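Local coordinates for OxyA protein (Actinoplanes teichomyceticus, PDB 5HH3), which probably catalyses oxidative phenolic coupling as a haem-dependent cytochrome P450 peptide cyclase in the biosynthesis of a glycopeptide antibiotic, at residues B[23-28]-B[279-284]; B[205-210]-B[215-220]. All coordinates share one frame; numbering follows the deposited sequence.

The chain passes early through a tight hairpin, 23-28, and returns to it some 250 residues later with the C-terminal end of helix 274-282; interaction 1 thus closes a very long, mostly helical loop. Nested inside that loop, interaction 2 closes a far shorter one, in which the end of helix 182-205 and the linker after it (205-210) are met by 215-220, the later part of helix 211-219 and the residue after it. The two contacts lie on opposite sides of the chain's centre, their own centres about 39 Å apart, and do not touch. Helix 225-256 contributes side chains next to both. Interaction 1 ties the N-terminal region to the helical core; interaction 2 is local packing at the surface.

Interaction 1: B[23-28]-B[279-284]; sequences DRFDPV and IRYLTT
Phe25, in the type II' turn of the hairpin formed by strands 22-23 and 26-27, packs against Tyr281 and Leu282 at the end of helix 274-282, which carries the ExxR motif of the P450 K helix (Glu277 and Arg280, joined by a salt bridge). Two different parts of the phenylalanine do the touching. Its CB lies 3.7 Å from Tyr281 CE2, while along the ring CD1 meets Leu282 CD2 at 3.7 Å. The Phe25 and Leu282 side chains run side by side in the same direction, whereas that of Tyr281 crosses Phe25 at about a right angle. The aromatic planes are inclined by 39°, with centroids 5.8 Å apart, an oblique pairing. The first torsion of Tyr281 (chi1 -173°) sets CG opposite the backbone nitrogen and carries the ring out to the hairpin, with its OH 4.0 Å from Asp26 OD1, too far for a hydrogen bond. Just beyond the helix, Thr283 OG1 donates to Arg280 O (2.7 Å) from above the carbonyl plane. Arg22 and Arg319 bridge the backbones, both bonding Phe25 O and reaching Leu282 O and Tyr281 O respectively. Helix 225-256 borders the cluster, with Trp252 against Phe25, Leu253 against Tyr281 and Ala249 against Leu282.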
# COMPACT_ATOMS: atom_id res chain seq x y z
N ASP B 23 17.43 3.88 -14.59
CA ASP B 23 18.85 4.21 -14.61
C ASP B 23 19.01 5.25 -15.71
O ASP B 23 19.12 4.90 -16.90
CB ASP B 23 19.69 2.97 -14.88
CG ASP B 23 21.18 3.28 -14.92
OD1 ASP B 23 21.61 4.42 -14.60
OD2 ASP B 23 21.95 2.38 -15.29
N ARG B 24 18.98 6.52 -15.30
CA ARG B 24 18.85 7.62 -16.25
C ARG B 24 17.57 7.41 -17.09
O ARG B 24 16.49 7.46 -16.52
CB ARG B 24 20.16 7.82 -17.04
CG ARG B 24 21.37 8.01 -16.12
CD ARG B 24 22.68 8.30 -16.85
NE ARG B 24 22.66 9.65 -17.43
CZ ARG B 24 22.49 9.95 -18.73
NH1 ARG B 24 22.34 8.99 -19.65
NH2 ARG B 24 22.49 11.23 -19.12
N PHE B 25 17.67 7.12 -18.39
CA PHE B 25 16.50 6.86 -19.23
C PHE B 25 16.15 5.38 -19.38
O PHE B 25 15.11 5.05 -19.96
CB PHE B 25 16.71 7.45 -20.63
CG PHE B 25 16.98 8.91 -20.62
CD1 PHE B 25 15.95 9.81 -20.41
CD2 PHE B 25 18.26 9.39 -20.77
CE1 PHE B 25 16.19 11.17 -20.38
CE2 PHE B 25 18.51 10.76 -20.74
CZ PHE B 25 17.47 11.64 -20.53
N ASP B 26 17.02 4.50 -18.88
CA ASP B 26 16.87 3.08 -19.10
C ASP B 26 16.09 2.35 -18.02
O ASP B 26 16.11 2.76 -16.86
CB ASP B 26 18.23 2.44 -19.21
CG ASP B 26 19.05 3.02 -20.33
OD1 ASP B 26 18.50 3.68 -21.24
OD2 ASP B 26 20.26 2.80 -20.27
N PRO B 27 15.44 1.23 -18.39
CA PRO B 27 14.93 0.25 -17.42
C PRO B 27 16.06 -0.27 -16.53
O PRO B 27 17.17 -0.43 -17.03
CB PRO B 27 14.43 -0.90 -18.30
CG PRO B 27 14.30 -0.34 -19.67
CD PRO B 27 15.32 0.73 -19.78
N VAL B 28 15.79 -0.54 -15.24
CA VAL B 28 16.81 -1.11 -14.34
C VAL B 28 17.08 -2.61 -14.63
O VAL B 28 16.23 -3.28 -15.25
CB VAL B 28 16.49 -0.91 -12.83
CG1 VAL B 28 16.47 0.58 -12.49
CG2 VAL B 28 15.19 -1.60 -12.41
N ILE B 279 8.16 10.00 -27.04
CA ILE B 279 7.24 9.36 -26.10
C ILE B 279 7.60 7.89 -25.83
O ILE B 279 7.64 7.47 -24.67
CB ILE B 279 5.77 9.48 -26.58
CG1 ILE B 279 5.30 10.94 -26.46
CG2 ILE B 279 4.88 8.55 -25.77
CD1 ILE B 279 4.02 11.28 -27.21
N ARG B 280 7.88 7.13 -26.87
CA ARG B 280 8.32 5.73 -26.73
C ARG B 280 9.55 5.60 -25.82
O ARG B 280 9.57 4.79 -24.90
CB ARG B 280 8.67 5.09 -28.08
CG ARG B 280 9.06 3.61 -27.98
CD ARG B 280 9.83 3.12 -29.20
NE ARG B 280 11.16 3.73 -29.29
CZ ARG B 280 12.26 3.30 -28.67
NH1 ARG B 280 12.25 2.23 -27.87
NH2 ARG B 280 13.41 3.94 -28.86
N TYR B 281 10.57 6.39 -26.12
CA TYR B 281 11.85 6.30 -25.41
C TYR B 281 11.70 6.72 -23.96
O TYR B 281 12.19 6.03 -23.08
CB TYR B 281 12.91 7.15 -26.10
CG TYR B 281 14.30 6.99 -25.52
CD1 TYR B 281 15.03 5.83 -25.74
CD2 TYR B 281 14.86 7.99 -24.75
CE1 TYR B 281 16.31 5.68 -25.21
CE2 TYR B 281 16.13 7.86 -24.22
CZ TYR B 281 16.85 6.70 -24.46
OH TYR B 281 18.10 6.58 -23.95
N LEU B 282 11.00 7.82 -23.70
CA LEU B 282 10.88 8.33 -22.33
C LEU B 282 9.93 7.54 -21.43
O LEU B 282 10.23 7.34 -20.25
CB LEU B 282 10.47 9.81 -22.31
CG LEU B 282 11.48 10.81 -22.87
CD1 LEU B 282 10.95 12.23 -22.71
CD2 LEU B 282 12.83 10.66 -22.17
N THR B 283 8.78 7.15 -21.98
CA THR B 283 7.72 6.39 -21.26
C THR B 283 7.59 6.83 -19.80
O THR B 283 7.95 6.08 -18.88
CB THR B 283 7.95 4.85 -21.36
OG1 THR B 283 8.01 4.49 -22.75
CG2 THR B 283 6.81 4.08 -20.69
N THR B 284 7.09 8.06 -19.60
CA THR B 284 7.11 8.69 -18.29
C THR B 284 5.99 8.20 -17.34
O THR B 284 6.01 8.52 -16.16
CB THR B 284 7.07 10.23 -18.40
OG1 THR B 284 5.98 10.65 -19.23
CG2 THR B 284 8.39 10.75 -18.98

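Interaction 2: B[205-210]-B[215-220]; sequences RDPGDD and VVREYG
The ring of Pro207 rests on the aliphatic part of Arg217, in the close-packed part of the contact. Pro207 CB and CG both lie 3.7 Å from Arg217 CG, and Pro207 CB is 3.9 Å from Arg217 CD. The arginine runs extended from CG to NE, which carries its guanidinium past the ring to the backbone of the linker. There Pro207 O sits over one face, 3.5 Å above the plane and offset toward the rim, with Arg217 NH2 as its nearest atom at 3.6 Å. Lying above the flat group, the carbonyl makes no hydrogen bond with it, although its partial negative charge probably suits the cation. Beyond this point the packing is loose. Gly208 O is 4.1 Å from Arg217 NH1, and the carboxylate of Asp209 stays further off, its OD1 6.2 Å from Arg217 NH1, so that any attraction is long-range. Arg217 itself is exposed to solvent, whereas Val215 and Val216 of the same helix pack on Leu228 of helix 225-256. Asp210 N-caps helix 211-219, its OD2 weakly bonded to Phe212 N. The linker joins helix 182-205 to helix 211-219 and packs back on the latter, as expected for the connection between the G and H helices of the P450 fold.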
# COMPACT_ATOMS: atom_id res chain seq x y z
N ARG B 205 -25.59 28.12 -16.69
CA ARG B 205 -26.41 29.27 -17.13
C ARG B 205 -26.14 29.63 -18.60
O ARG B 205 -27.08 29.78 -19.38
CB ARG B 205 -26.23 30.49 -16.22
CG ARG B 205 -26.87 30.30 -14.84
CD ARG B 205 -26.79 31.54 -13.95
NE ARG B 205 -26.70 31.16 -12.53
CZ ARG B 205 -25.57 30.94 -11.83
NH1 ARG B 205 -24.36 31.08 -12.37
NH2 ARG B 205 -25.66 30.58 -10.54
N ASP B 206 -24.87 29.74 -18.99
CA ASP B 206 -24.49 29.90 -20.41
C ASP B 206 -23.19 29.14 -20.77
O ASP B 206 -22.09 29.57 -20.39
CB ASP B 206 -24.44 31.38 -20.86
CG ASP B 206 -23.85 32.30 -19.81
OD1 ASP B 206 -22.75 32.00 -19.30
OD2 ASP B 206 -24.48 33.34 -19.51
N PRO B 207 -23.31 27.99 -21.46
CA PRO B 207 -22.10 27.22 -21.76
C PRO B 207 -21.06 27.95 -22.64
O PRO B 207 -21.39 28.48 -23.69
CB PRO B 207 -22.63 25.97 -22.48
CG PRO B 207 -24.10 26.15 -22.63
CD PRO B 207 -24.53 27.20 -21.67
N GLY B 208 -19.81 27.94 -22.18
CA GLY B 208 -18.72 28.62 -22.86
C GLY B 208 -17.83 27.72 -23.71
O GLY B 208 -18.22 26.63 -24.12
N ASP B 209 -16.62 28.20 -23.97
CA ASP B 209 -15.74 27.64 -24.99
C ASP B 209 -14.84 26.54 -24.43
O ASP B 209 -14.42 25.65 -25.15
CB ASP B 209 -14.89 28.79 -25.57
CG ASP B 209 -14.44 28.54 -27.01
OD1 ASP B 209 -14.52 27.39 -27.49
OD2 ASP B 209 -14.02 29.52 -27.65
N ASP B 210 -14.54 26.61 -23.13
CA ASP B 210 -13.67 25.65 -22.43
C ASP B 210 -14.27 24.23 -22.25
O ASP B 210 -15.33 23.92 -22.80
CB ASP B 210 -13.32 26.24 -21.06
CG ASP B 210 -14.56 26.58 -20.26
OD1 ASP B 210 -15.08 27.71 -20.43
OD2 ASP B 210 -15.04 25.72 -19.49
N VAL B 215 -18.91 20.17 -22.55
CA VAL B 215 -19.57 19.03 -21.92
C VAL B 215 -21.03 19.36 -21.61
O VAL B 215 -21.94 18.61 -21.98
CB VAL B 215 -18.82 18.58 -20.65
CG1 VAL B 215 -19.59 17.49 -19.91
CG2 VAL B 215 -17.41 18.08 -20.98
N VAL B 216 -21.26 20.49 -20.95
CA VAL B 216 -22.60 20.86 -20.53
C VAL B 216 -23.54 21.03 -21.74
O VAL B 216 -24.72 20.73 -21.64
CB VAL B 216 -22.58 22.12 -19.62
CG1 VAL B 216 -23.97 22.69 -19.38
CG2 VAL B 216 -21.93 21.75 -18.28
N ARG B 217 -23.01 21.50 -22.87
CA ARG B 217 -23.83 21.67 -24.10
C ARG B 217 -24.34 20.34 -24.65
O ARG B 217 -25.49 20.22 -25.02
CB ARG B 217 -23.04 22.37 -25.21
CG ARG B 217 -23.36 23.84 -25.36
CD ARG B 217 -22.25 24.58 -26.09
NE ARG B 217 -22.64 25.97 -26.33
CZ ARG B 217 -21.88 26.87 -26.96
NH1 ARG B 217 -20.67 26.55 -27.42
NH2 ARG B 217 -22.34 28.11 -27.12
N GLU B 218 -23.44 19.36 -24.74
CA GLU B 218 -23.78 18.10 -25.34
C GLU B 218 -24.47 17.18 -24.35
O GLU B 218 -25.29 16.36 -24.75
CB GLU B 218 -22.52 17.43 -25.90
CG GLU B 218 -22.83 16.34 -26.93
CD GLU B 218 -21.60 15.84 -27.67
OE1 GLU B 218 -20.81 16.68 -28.16
OE2 GLU B 218 -21.44 14.60 -27.77
N TYR B 219 -24.15 17.31 -23.06
CA TYR B 219 -24.55 16.33 -22.05
C TYR B 219 -24.93 16.95 -20.72
O TYR B 219 -24.75 16.31 -19.67
CB TYR B 219 -23.40 15.34 -21.84
CG TYR B 219 -23.35 14.24 -22.85
CD1 TYR B 219 -24.37 13.29 -22.90
CD2 TYR B 219 -22.29 14.13 -23.75
CE1 TYR B 219 -24.34 12.25 -23.82
CE2 TYR B 219 -22.23 13.10 -24.67
CZ TYR B 219 -23.25 12.16 -24.71
OH TYR B 219 -23.21 11.10 -25.61
N GLY B 220 -25.47 18.17 -20.75
CA GLY B 220 -25.70 18.98 -19.56
C GLY B 220 -26.48 18.31 -18.47
O GLY B 220 -26.04 18.22 -17.33